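Local coordinates for protein ESSB (Geobacillus thermodenitrificans, PDB 2YNQ) that is an integral membrane component of the type VII secretion system, represented by its all-helical extracellular fragment, and probably helps to export WXG100-type proteins, at residues M39-Q44 / I69-D74; S50-E55 / L79-I84; T64-I69 / I99-L104; E91-A96 / Y107-Y112. All coordinates share one frame; numbering follows the deposited sequence. Where two conformers were deposited one is given.

Contact 1: residues M39-Q44 / I69-D74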
# COMPACT_ATOMS: atom_id res chain seq x y z
N MET D 39 9.25 1.49 24.03
CA MET D 39 7.90 1.16 24.43
C MET D 39 7.81 -0.20 25.09
O MET D 39 8.54 -1.12 24.72
CB MET D 39 7.00 1.19 23.20
CG MET D 39 6.57 2.57 22.80
SD MET D 39 5.74 2.58 21.21
CE MET D 39 5.57 4.35 20.97
N PRO D 40 6.91 -0.36 26.08
CA PRO D 40 6.64 -1.71 26.54
C PRO D 40 6.11 -2.57 25.39
O PRO D 40 5.45 -2.08 24.45
CB PRO D 40 5.55 -1.50 27.58
CG PRO D 40 5.79 -0.09 28.06
CD PRO D 40 6.13 0.63 26.82
N TYR D 41 6.40 -3.86 25.46
CA TYR D 41 6.08 -4.81 24.42
C TYR D 41 4.59 -4.78 24.01
O TYR D 41 4.27 -4.77 22.82
CB TYR D 41 6.56 -6.20 24.86
CG TYR D 41 6.26 -7.33 23.91
CD1 TYR D 41 6.94 -7.45 22.69
CD2 TYR D 41 5.29 -8.28 24.22
CE1 TYR D 41 6.66 -8.49 21.82
CE2 TYR D 41 5.01 -9.32 23.35
CZ TYR D 41 5.69 -9.42 22.16
OH TYR D 41 5.41 -10.45 21.30
N VAL D 42 3.69 -4.69 24.98
CA VAL D 42 2.27 -4.59 24.64
C VAL D 42 1.97 -3.32 23.84
O VAL D 42 1.09 -3.31 22.98
CB VAL D 42 1.36 -4.71 25.91
CG1 VAL D 42 1.59 -3.58 26.91
CG2 VAL D 42 -0.13 -4.82 25.53
N ILE D 43 2.71 -2.23 24.11
CA ILE D 43 2.46 -0.97 23.40
C ILE D 43 3.07 -1.05 21.99
O ILE D 43 2.44 -0.65 21.01
CB ILE D 43 2.99 0.26 24.21
CG1 ILE D 43 2.38 0.31 25.63
CG2 ILE D 43 2.79 1.55 23.43
CD1 ILE D 43 0.85 0.36 25.73
N GLN D 44 4.28 -1.60 21.87
CA GLN D 44 4.80 -1.94 20.56
C GLN D 44 3.78 -2.75 19.75
O GLN D 44 3.61 -2.51 18.55
CB GLN D 44 6.12 -2.71 20.69
CG GLN D 44 7.29 -1.88 21.22
CD GLN D 44 8.50 -2.75 21.49
OE1 GLN D 44 8.37 -3.94 21.79
NE2 GLN D 44 9.70 -2.16 21.40
N ILE D 69 0.89 -9.96 13.25
CA ILE D 69 1.42 -9.46 14.53
C ILE D 69 0.62 -10.01 15.71
O ILE D 69 -0.60 -9.86 15.76
CB ILE D 69 1.40 -7.90 14.60
CG1 ILE D 69 2.03 -7.26 13.35
CG2 ILE D 69 2.04 -7.41 15.90
CD1 ILE D 69 3.48 -6.88 13.50
N THR D 70 1.30 -10.66 16.64
CA THR D 70 0.66 -11.24 17.82
C THR D 70 1.50 -10.94 19.05
O THR D 70 2.62 -10.41 18.92
CB THR D 70 0.54 -12.77 17.72
OG1 THR D 70 1.82 -13.36 17.95
CG2 THR D 70 0.02 -13.20 16.36
N LEU D 71 1.00 -11.30 20.23
CA LEU D 71 1.79 -11.12 21.44
C LEU D 71 2.83 -12.22 21.62
O LEU D 71 3.45 -12.32 22.68
CB LEU D 71 0.92 -10.91 22.68
CG LEU D 71 0.38 -9.48 22.70
CD1 LEU D 71 -0.89 -9.37 23.51
CD2 LEU D 71 1.42 -8.46 23.17
N LYS D 72 3.02 -13.01 20.58
CA LYS D 72 4.18 -13.90 20.48
C LYS D 72 5.23 -13.44 19.45
O LYS D 72 6.36 -13.94 19.44
CB LYS D 72 3.71 -15.32 20.18
CG LYS D 72 3.10 -16.01 21.40
CD LYS D 72 2.28 -17.23 21.00
CE LYS D 72 1.29 -17.61 22.12
NZ LYS D 72 0.16 -18.43 21.57
N THR D 73 4.86 -12.47 18.61
CA THR D 73 5.74 -11.94 17.56
C THR D 73 6.98 -11.23 18.16
O THR D 73 6.89 -10.47 19.14
CB THR D 73 4.95 -10.97 16.63
OG1 THR D 73 3.78 -11.63 16.12
CG2 THR D 73 5.81 -10.45 15.49
N ASP D 74 8.14 -11.49 17.57
CA ASP D 74 9.39 -10.89 18.02
C ASP D 74 9.39 -9.35 17.85
O ASP D 74 8.89 -8.82 16.85
CB ASP D 74 10.55 -11.51 17.25
CG ASP D 74 11.89 -11.11 17.79
OD1 ASP D 74 12.39 -9.98 17.50
OD2 ASP D 74 12.46 -11.94 18.55

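Contact 2: residues S50-E55 / L79-I84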
# COMPACT_ATOMS: atom_id res chain seq x y z
N SER D 50 -1.47 -1.48 14.67
CA SER D 50 -2.21 -0.37 14.09
C SER D 50 -1.61 0.02 12.74
O SER D 50 -2.36 0.24 11.79
CB SER D 50 -2.28 0.81 15.04
OG SER D 50 -3.01 0.46 16.21
N TYR D 51 -0.28 0.06 12.64
CA TYR D 51 0.33 0.35 11.36
C TYR D 51 0.06 -0.74 10.35
O TYR D 51 -0.34 -0.46 9.21
CB TYR D 51 1.84 0.59 11.49
CG TYR D 51 2.20 1.97 11.98
CD1 TYR D 51 1.87 3.11 11.25
CD2 TYR D 51 2.89 2.12 13.17
CE1 TYR D 51 2.24 4.39 11.69
CE2 TYR D 51 3.25 3.38 13.63
CZ TYR D 51 2.93 4.51 12.90
OH TYR D 51 3.31 5.74 13.39
N VAL D 52 0.25 -1.98 10.76
CA VAL D 52 0.12 -3.07 9.82
C VAL D 52 -1.32 -3.18 9.31
O VAL D 52 -1.54 -3.53 8.16
CB VAL D 52 0.69 -4.42 10.39
CG1 VAL D 52 -0.41 -5.45 10.62
CG2 VAL D 52 1.65 -5.02 9.40
N MET D 53 -2.30 -2.85 10.16
CA MET D 53 -3.69 -2.96 9.77
C MET D 53 -4.07 -1.90 8.76
O MET D 53 -5.05 -2.06 7.99
CB MET D 53 -4.63 -2.86 10.99
CG MET D 53 -4.58 -4.04 11.95
SD MET D 53 -5.26 -5.55 11.23
CE MET D 53 -6.92 -4.98 10.85
N THR D 54 -3.31 -0.81 8.75
CA THR D 54 -3.63 0.33 7.90
C THR D 54 -2.61 0.50 6.77
O THR D 54 -2.60 1.52 6.09
CB THR D 54 -3.70 1.63 8.74
OG1 THR D 54 -2.46 1.83 9.43
CG2 THR D 54 -4.80 1.53 9.76
N GLU D 55 -1.72 -0.47 6.59
CA GLU D 55 -0.78 -0.43 5.46
C GLU D 55 -1.52 -0.78 4.17
O GLU D 55 -2.22 -1.79 4.10
CB GLU D 55 0.39 -1.39 5.72
CG GLU D 55 1.47 -1.39 4.66
CD GLU D 55 2.33 -0.13 4.65
OE1 GLU D 55 2.20 0.72 5.56
OE2 GLU D 55 3.13 0.03 3.71
N LEU D 79 9.00 -3.60 15.23
CA LEU D 79 9.77 -2.41 14.89
C LEU D 79 9.80 -2.20 13.39
O LEU D 79 9.64 -1.07 12.92
CB LEU D 79 11.19 -2.49 15.46
CG LEU D 79 11.26 -2.39 16.99
CD1 LEU D 79 12.70 -2.68 17.55
CD2 LEU D 79 10.71 -1.05 17.47
N TYR D 80 9.98 -3.28 12.63
CA TYR D 80 9.93 -3.20 11.17
C TYR D 80 8.65 -2.49 10.71
O TYR D 80 8.72 -1.51 9.97
CB TYR D 80 9.98 -4.59 10.55
CG TYR D 80 9.77 -4.55 9.06
CD1 TYR D 80 10.84 -4.39 8.20
CD2 TYR D 80 8.48 -4.65 8.50
CE1 TYR D 80 10.65 -4.34 6.81
CE2 TYR D 80 8.29 -4.61 7.12
CZ TYR D 80 9.38 -4.44 6.28
OH TYR D 80 9.24 -4.39 4.91
N TRP D 81 7.50 -2.97 11.16
CA TRP D 81 6.23 -2.42 10.68
C TRP D 81 5.98 -1.01 11.17
O TRP D 81 5.37 -0.20 10.46
CB TRP D 81 5.06 -3.36 11.00
CG TRP D 81 5.10 -4.55 10.07
CD1 TRP D 81 5.45 -5.84 10.38
CD2 TRP D 81 4.85 -4.53 8.65
NE1 TRP D 81 5.41 -6.62 9.24
CE2 TRP D 81 5.03 -5.84 8.17
CE3 TRP D 81 4.48 -3.53 7.74
CZ2 TRP D 81 4.86 -6.19 6.82
CZ3 TRP D 81 4.31 -3.86 6.40
CH2 TRP D 81 4.50 -5.19 5.95
N ILE D 82 6.46 -0.70 12.37
CA ILE D 82 6.32 0.64 12.89
C ILE D 82 7.14 1.61 12.03
O ILE D 82 6.66 2.71 11.68
CB ILE D 82 6.72 0.73 14.38
CG1 ILE D 82 5.72 -0.03 15.26
CG2 ILE D 82 6.86 2.20 14.81
CD1 ILE D 82 6.18 -0.32 16.73
N TYR D 83 8.36 1.22 11.67
CA TYR D 83 9.17 2.10 10.80
C TYR D 83 8.63 2.20 9.40
O TYR D 83 8.70 3.28 8.77
CB TYR D 83 10.62 1.66 10.70
CG TYR D 83 11.37 1.62 12.00
CD1 TYR D 83 11.27 2.64 12.94
CD2 TYR D 83 12.23 0.55 12.26
CE1 TYR D 83 11.99 2.57 14.15
CE2 TYR D 83 12.95 0.48 13.43
CZ TYR D 83 12.82 1.49 14.38
OH TYR D 83 13.57 1.38 15.53
N ILE D 84 8.14 1.09 8.87
CA ILE D 84 7.44 1.16 7.59
C ILE D 84 6.31 2.16 7.74
O ILE D 84 6.17 3.06 6.92
CB ILE D 84 6.85 -0.19 7.13
CG1 ILE D 84 7.95 -1.16 6.68
CG2 ILE D 84 5.83 0.05 6.04
CD1 ILE D 84 8.68 -0.79 5.33

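Contact 3: residues T64-I69 / I99-L104. With NA (sodium ion), chain O.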
# COMPACT_ATOMS: atom_id res chain seq x y z
N THR D 64 2.39 -12.13 0.42
CA THR D 64 3.83 -12.18 0.27
C THR D 64 4.57 -11.85 1.56
O THR D 64 5.54 -12.53 1.87
CB THR D 64 4.28 -11.20 -0.84
OG1 THR D 64 3.50 -11.41 -2.01
CG2 THR D 64 5.76 -11.35 -1.18
N VAL D 65 4.13 -10.82 2.29
CA VAL D 65 4.91 -10.29 3.42
C VAL D 65 4.51 -10.87 4.77
O VAL D 65 3.38 -11.34 4.94
CB VAL D 65 4.89 -8.73 3.51
CG1 VAL D 65 5.53 -8.12 2.29
CG2 VAL D 65 3.47 -8.19 3.75
N SER D 66 5.43 -10.83 5.73
CA SER D 66 5.17 -11.29 7.10
C SER D 66 4.50 -10.17 7.88
O SER D 66 5.16 -9.48 8.66
CB SER D 66 6.47 -11.64 7.82
OG SER D 66 7.10 -12.78 7.27
N ASN D 67 3.20 -9.99 7.67
CA ASN D 67 2.47 -8.90 8.30
C ASN D 67 1.57 -9.37 9.44
O ASN D 67 0.72 -8.62 9.91
CB ASN D 67 1.63 -8.19 7.25
CG ASN D 67 0.49 -9.05 6.74
OD1 ASN D 67 0.62 -10.28 6.61
ND2 ASN D 67 -0.64 -8.42 6.47
N ASN D 68 1.73 -10.60 9.90
CA ASN D 68 0.98 -11.02 11.05
C ASN D 68 1.66 -10.57 12.34
O ASN D 68 2.88 -10.76 12.50
CB ASN D 68 0.74 -12.53 11.06
CG ASN D 68 -0.20 -12.96 12.19
OD1 ASN D 68 -1.23 -12.31 12.45
ND2 ASN D 68 0.17 -14.05 12.90
N ILE D 69 0.89 -9.96 13.25
CA ILE D 69 1.42 -9.46 14.53
C ILE D 69 0.62 -10.01 15.71
O ILE D 69 -0.60 -9.86 15.76
CB ILE D 69 1.40 -7.90 14.60
CG1 ILE D 69 2.03 -7.26 13.35
CG2 ILE D 69 2.04 -7.41 15.90
CD1 ILE D 69 3.48 -6.88 13.50
N ILE D 99 16.93 -9.32 10.32
CA ILE D 99 15.96 -10.40 10.48
C ILE D 99 16.20 -11.49 9.44
O ILE D 99 15.87 -12.65 9.66
CB ILE D 99 14.52 -9.85 10.29
CG1 ILE D 99 14.15 -8.90 11.43
CG2 ILE D 99 13.49 -10.97 10.25
CD1 ILE D 99 12.90 -8.07 11.12
N GLU D 100 16.77 -11.10 8.31
CA GLU D 100 16.97 -11.98 7.17
C GLU D 100 15.63 -12.51 6.63
O GLU D 100 15.49 -13.69 6.32
CB GLU D 100 17.94 -13.12 7.51
CG GLU D 100 19.28 -12.61 8.02
CD GLU D 100 20.31 -13.72 8.13
OE1 GLU D 100 20.28 -14.48 9.12
OE2 GLU D 100 21.15 -13.82 7.22
N ASP D 101 14.65 -11.63 6.54
CA ASP D 101 13.36 -11.98 5.97
C ASP D 101 13.31 -11.40 4.56
O ASP D 101 13.21 -10.18 4.39
CB ASP D 101 12.23 -11.41 6.84
CG ASP D 101 10.85 -11.88 6.41
OD1 ASP D 101 10.52 -11.81 5.19
OD2 ASP D 101 10.08 -12.32 7.31
N ARG D 102 13.38 -12.27 3.56
CA ARG D 102 13.55 -11.86 2.15
C ARG D 102 12.49 -10.88 1.68
O ARG D 102 12.80 -9.78 1.21
CB ARG D 102 13.60 -13.08 1.24
CG ARG D 102 13.85 -12.74 -0.22
CD ARG D 102 12.85 -13.45 -1.11
NE ARG D 102 12.88 -14.89 -0.88
CZ ARG D 102 11.85 -15.63 -0.48
NH1 ARG D 102 10.65 -15.11 -0.26
NH2 ARG D 102 12.03 -16.93 -0.31
N ASP D 103 11.22 -11.25 1.83
CA ASP D 103 10.13 -10.44 1.33
C ASP D 103 9.95 -9.14 2.08
O ASP D 103 9.41 -8.18 1.52
CB ASP D 103 8.85 -11.26 1.29
CG ASP D 103 9.03 -12.54 0.47
OD1 ASP D 103 9.74 -12.49 -0.57
OD2 ASP D 103 8.50 -13.59 0.86
N LEU D 104 10.46 -9.08 3.31
CA LEU D 104 10.43 -7.84 4.05
C LEU D 104 11.52 -6.91 3.53
O LEU D 104 11.31 -5.70 3.45
CB LEU D 104 10.52 -8.08 5.57
CG LEU D 104 9.30 -8.71 6.28
CD1 LEU D 104 9.43 -8.59 7.79
CD2 LEU D 104 7.98 -8.12 5.84
NA NA O . 1.10 -12.21 4.88
O HOH W 1 2.05 -13.25 7.48
O HOH W 2 2.45 -14.29 4.89
O HOH W 3 -0.93 -13.49 5.47

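Contact 4: residues E91-A96 / Y107-Y112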
# COMPACT_ATOMS: atom_id res chain seq x y z
N GLU D 91 15.41 2.63 7.98
CA GLU D 91 15.42 1.93 9.24
C GLU D 91 14.75 0.56 9.10
O GLU D 91 15.28 -0.45 9.57
CB GLU D 91 14.70 2.82 10.26
CG GLU D 91 15.17 2.71 11.67
CD GLU D 91 16.66 2.95 11.85
OE1 GLU D 91 17.10 4.12 11.93
OE2 GLU D 91 17.39 1.95 11.98
N ALA D 92 13.63 0.49 8.39
CA ALA D 92 12.94 -0.78 8.15
C ALA D 92 13.78 -1.72 7.28
O ALA D 92 13.84 -2.94 7.53
CB ALA D 92 11.58 -0.53 7.53
N LEU D 93 14.46 -1.15 6.29
CA LEU D 93 15.35 -1.93 5.44
C LEU D 93 16.47 -2.60 6.23
O LEU D 93 16.74 -3.78 6.04
CB LEU D 93 15.92 -1.10 4.30
CG LEU D 93 16.95 -1.74 3.35
CD1 LEU D 93 16.42 -3.00 2.69
CD2 LEU D 93 17.42 -0.75 2.29
N GLU D 94 17.12 -1.88 7.13
CA GLU D 94 18.25 -2.49 7.82
C GLU D 94 17.78 -3.47 8.91
O GLU D 94 18.49 -4.44 9.21
CB GLU D 94 19.26 -1.43 8.31
CG GLU D 94 20.75 -1.88 8.24
CD GLU D 94 21.25 -2.24 6.83
OE1 GLU D 94 20.82 -1.61 5.83
OE2 GLU D 94 22.08 -3.17 6.72
N LEU D 95 16.59 -3.26 9.45
CA LEU D 95 15.96 -4.25 10.34
C LEU D 95 15.62 -5.54 9.58
O LEU D 95 15.91 -6.64 10.05
CB LEU D 95 14.70 -3.68 10.95
CG LEU D 95 14.07 -4.25 12.22
CD1 LEU D 95 15.09 -4.80 13.22
CD2 LEU D 95 13.34 -3.11 12.86
N ALA D 96 15.03 -5.38 8.40
CA ALA D 96 14.66 -6.52 7.56
C ALA D 96 15.88 -7.37 7.26
O ALA D 96 15.82 -8.60 7.29
CB ALA D 96 14.02 -6.04 6.26
N TYR D 107 10.10 -5.57 0.38
CA TYR D 107 9.06 -4.57 0.62
C TYR D 107 9.65 -3.23 1.06
O TYR D 107 9.21 -2.16 0.61
CB TYR D 107 8.06 -5.08 1.64
CG TYR D 107 6.86 -4.19 1.73
CD1 TYR D 107 5.87 -4.23 0.74
CD2 TYR D 107 6.71 -3.31 2.79
CE1 TYR D 107 4.76 -3.41 0.81
CE2 TYR D 107 5.60 -2.49 2.89
CZ TYR D 107 4.64 -2.54 1.90
OH TYR D 107 3.55 -1.70 1.96
N ALA D 108 10.67 -3.28 1.91
CA ALA D 108 11.34 -2.09 2.37
C ALA D 108 12.11 -1.40 1.23
O ALA D 108 12.12 -0.17 1.13
CB ALA D 108 12.26 -2.43 3.52
N LEU D 109 12.70 -2.20 0.35
CA LEU D 109 13.38 -1.68 -0.84
C LEU D 109 12.40 -0.91 -1.72
O LEU D 109 12.72 0.18 -2.23
CB LEU D 109 14.05 -2.81 -1.63
CG LEU D 109 15.39 -3.27 -1.05
CD1 LEU D 109 15.80 -4.62 -1.63
CD2 LEU D 109 16.54 -2.21 -1.22
N LEU D 110 11.19 -1.46 -1.88
CA LEU D 110 10.12 -0.75 -2.60
C LEU D 110 9.75 0.59 -1.98
O LEU D 110 9.63 1.57 -2.69
CB LEU D 110 8.90 -1.64 -2.78
CG LEU D 110 9.09 -2.75 -3.82
CD1 LEU D 110 7.95 -3.76 -3.71
CD2 LEU D 110 9.24 -2.22 -5.28
N LYS D 111 9.58 0.64 -0.66
CA LYS D 111 9.28 1.92 0.00
C LYS D 111 10.46 2.88 -0.14
O LYS D 111 10.28 4.08 -0.34
CB LYS D 111 8.91 1.73 1.48
CG LYS D 111 7.56 1.06 1.72
CD LYS D 111 6.41 1.76 0.97
CE LYS D 111 5.02 1.41 1.52
NZ LYS D 111 4.69 2.16 2.80
N TYR D 112 11.67 2.35 -0.07
CA TYR D 112 12.85 3.17 -0.21
C TYR D 112 12.95 3.74 -1.64
O TYR D 112 13.37 4.89 -1.83
CB TYR D 112 14.10 2.37 0.17
CG TYR D 112 15.40 3.13 0.10
CD1 TYR D 112 15.54 4.40 0.65
CD2 TYR D 112 16.50 2.56 -0.50
CE1 TYR D 112 16.77 5.09 0.58
CE2 TYR D 112 17.73 3.22 -0.58
CZ TYR D 112 17.86 4.48 -0.04
OH TYR D 112 19.08 5.13 -0.15

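Contact 1: residues M39-Q44 / I69-D74
Tyr-41, at the start of helix 41-53, reaches across to the turn formed by Thr-70 to Thr-73 and supplies most of what joins the two segments. The polar part of the contact is its hydroxyl. Tyr-41 OH donates to Thr-73 O over 2.6 Å, meeting the carbonyl at a C=O...donor angle of 134° and tilted 25° from its plane. The same OH lies 3.0 Å from Leu-71 O, and both carbonyl oxygens sit at the edge of the ring, near its plane. With CG anti to the backbone N (chi1 178°), the ring starts outward from the helix toward the turn. A phenylalanine here lacks the hydroxyl and would probably leave Thr-73 O without this donor, removing the one polar tie between helix and turn.

The apolar part centres on one leucine branch. Leu-71 CD2 rests 3.7 Å from Tyr-41 CE2, and the same methyl comes within 4.2 Å of Val-42 CA, so it bridges ring and helix backbone. Met-78 of helix 75-85 touches both Tyr-41 and Thr-73.

A third group of bonds shapes the turn that receives the tyrosine. Thr-73 N bonds to Thr-70 O at 3.1 Å. Thr-70 N bonds to Thr-73 OG1 at 2.7 Å. Lys-72 N in turn gives its hydrogen to Thr-70 OG1 at 2.9 Å. The arrangement is thus a type I beta turn combined with an ST turn, just ahead of Asp-74, the N-cap of helix 75-85, and held at the surface by a helix-borne tyrosine.

Contact 2: residues S50-E55 / L79-I84
Glu-55 OE2 is gripped twice from helix 102-118, by a hydrogen bond from Tyr-107 OH and a salt bridge to Lys-111 NZ, while Ile-84 CG2 packs 3.6 Å from Glu-55 OE2. A buried carboxylate is thereby paired with a cation, which would be expected to favour its ionised form. Glu-55 CG is anti to the backbone N (chi1 -177°), and the chain then bends at chi2; its CG also lies 4.1 Å from Trp-81 CZ3, with the carboxylate and indole planes 61° apart.

The setting is a buried helix-helix interface, helix 41-53 and the residues just after it against helix 75-85, within an all-helical domain. At its middle Val-52 CG2 makes a CH-pi contact over one face of the indole, 3.5 Å from the centroid of the five-membered ring of Trp-81. Tyr-80 CE2 lies over the centre of the opposite face, 3.6 Å above the plane, so the indole is sandwiched, and its NE1 bonds to Ser-66 O. An alanine in place of Trp-81 would probably open a gap between Val-52 and Tyr-80 and leave Ser-66 O without its N-H donor. Beside this, Tyr-51 and Ile-82 cross at about a right angle, Tyr-51 CE2 standing 4.0 Å from Ile-82 CG2 and Ile-82 O lying over one face of the tyrosine ring.

Contact 3: residues T64-I69 / I99-L104
Ser-66 places OG anti to its carbonyl carbon (chi1 -68°), and Asp-101 places CG anti to its backbone N (chi1 -173°); these rotations bring hydroxyl and carboxylate together. Ser-66 OG donates over 3.0 Å to Asp-101 OD2, which receives it on the syn lone pair and also binds Tyr-77 OH. The other oxygen, Asp-101 OD1, weakly caps Leu-104 N at the start of helix 102-118, so one side chain serves both the loop and the helix end.

Next along the contact, Leu-104 CD2 packs 3.9 Å from Val-65 CB and 3.7 Å from Ser-66 N. Thr-64 CG2 lies across the side chain of Asp-103, 3.9 Å from its CG. Asp-103 OD1 forms a salt bridge of 2.8 Å with Arg-102 NH1, lying almost in the guanidinium plane and meeting the nitrogen on its syn side, tilted 31° from the carboxylate plane.

Two loop oxygens bind a sodium ion, Val-65 O at 2.4 Å and Asn-67 OD1 at 2.6 Å; three waters, one of them distant, and Arg-62 O complete the shell. The result is a six-ligand sodium site where helix 59-64 ends, in a loop that packs through Val-65 and Ser-66 on the N-capped start of helix 102-118.

Contact 4: residues E91-A96 / Y107-Y112
Leu-93 packs against Ala-108 and Leu-109 at the heart of an antiparallel helical hairpin, in which helix 89-99 and helix 102-118 follow each other in the chain with only a tight connection between them. Near this contact the axes approach to 8.7 Å and their directions differ by 160°. The pair shows how an alanine on one helix lets a larger residue on the other come close.

Leu-93 can be followed outward. Leu-93 CB faces the partner helix and meets Ala-108 CB at 4.0 Å. CG stands anti to the backbone N (chi1 176°), which carries the branch past the alanine. Leu-93 CD1 then rests 3.9 Å from Leu-109 CG. Leu-93 CD2 meets Leu-109 CD2, also at 3.9 Å, so both ends of Leu-93 are applied to one leucine, the two side chains crossing obliquely. Leu-93 CD2 further comes within 4.4 Å of Tyr-112 CD2, one helical turn beyond Ala-108.

Several of these residues also meet other parts of the fold. Leu-109 touches Ile-138 of helix 124-152, Ala-92 packs on Ile-84 of helix 75-85, and Leu-110 reaches Leu-57 of the second subunit. Across the hairpin itself the forces are purely apolar, and the fit depends on shape.

That fit is closest where the side chain is smallest: the nearest pair of CA atoms, Leu-93 CA and Ala-108 CA, is 5.1 Å apart, and Ala-108 CB lies against the opposing main chain, 3.7 Å from Leu-93 CA and 3.8 Å from Leu-93 N.

Overall arrangement
Contacts 2 and 4 are buried, contact 3 is partly buried and contact 1 lies at the surface, and the chemistry differs with place. The surface contact rests on a hydroxyl-to-carbonyl bond, contact 3 adds charge and a metal, and the two core contacts rely mainly on apolar side chains, though contact 2 also holds the charged Glu-55. Shared elements join them: helix 41-53 serves contacts 1 and 2, helix 102-118 serves contacts 3 and 4, and Ile-69 belongs to both 1 and 3. Contact 2 touches all the others, through Ile-69 on Trp-81, Tyr-80 OH to Leu-104 O, and Glu-55 to helix 102-118. Contacts 1 and 4 do not touch.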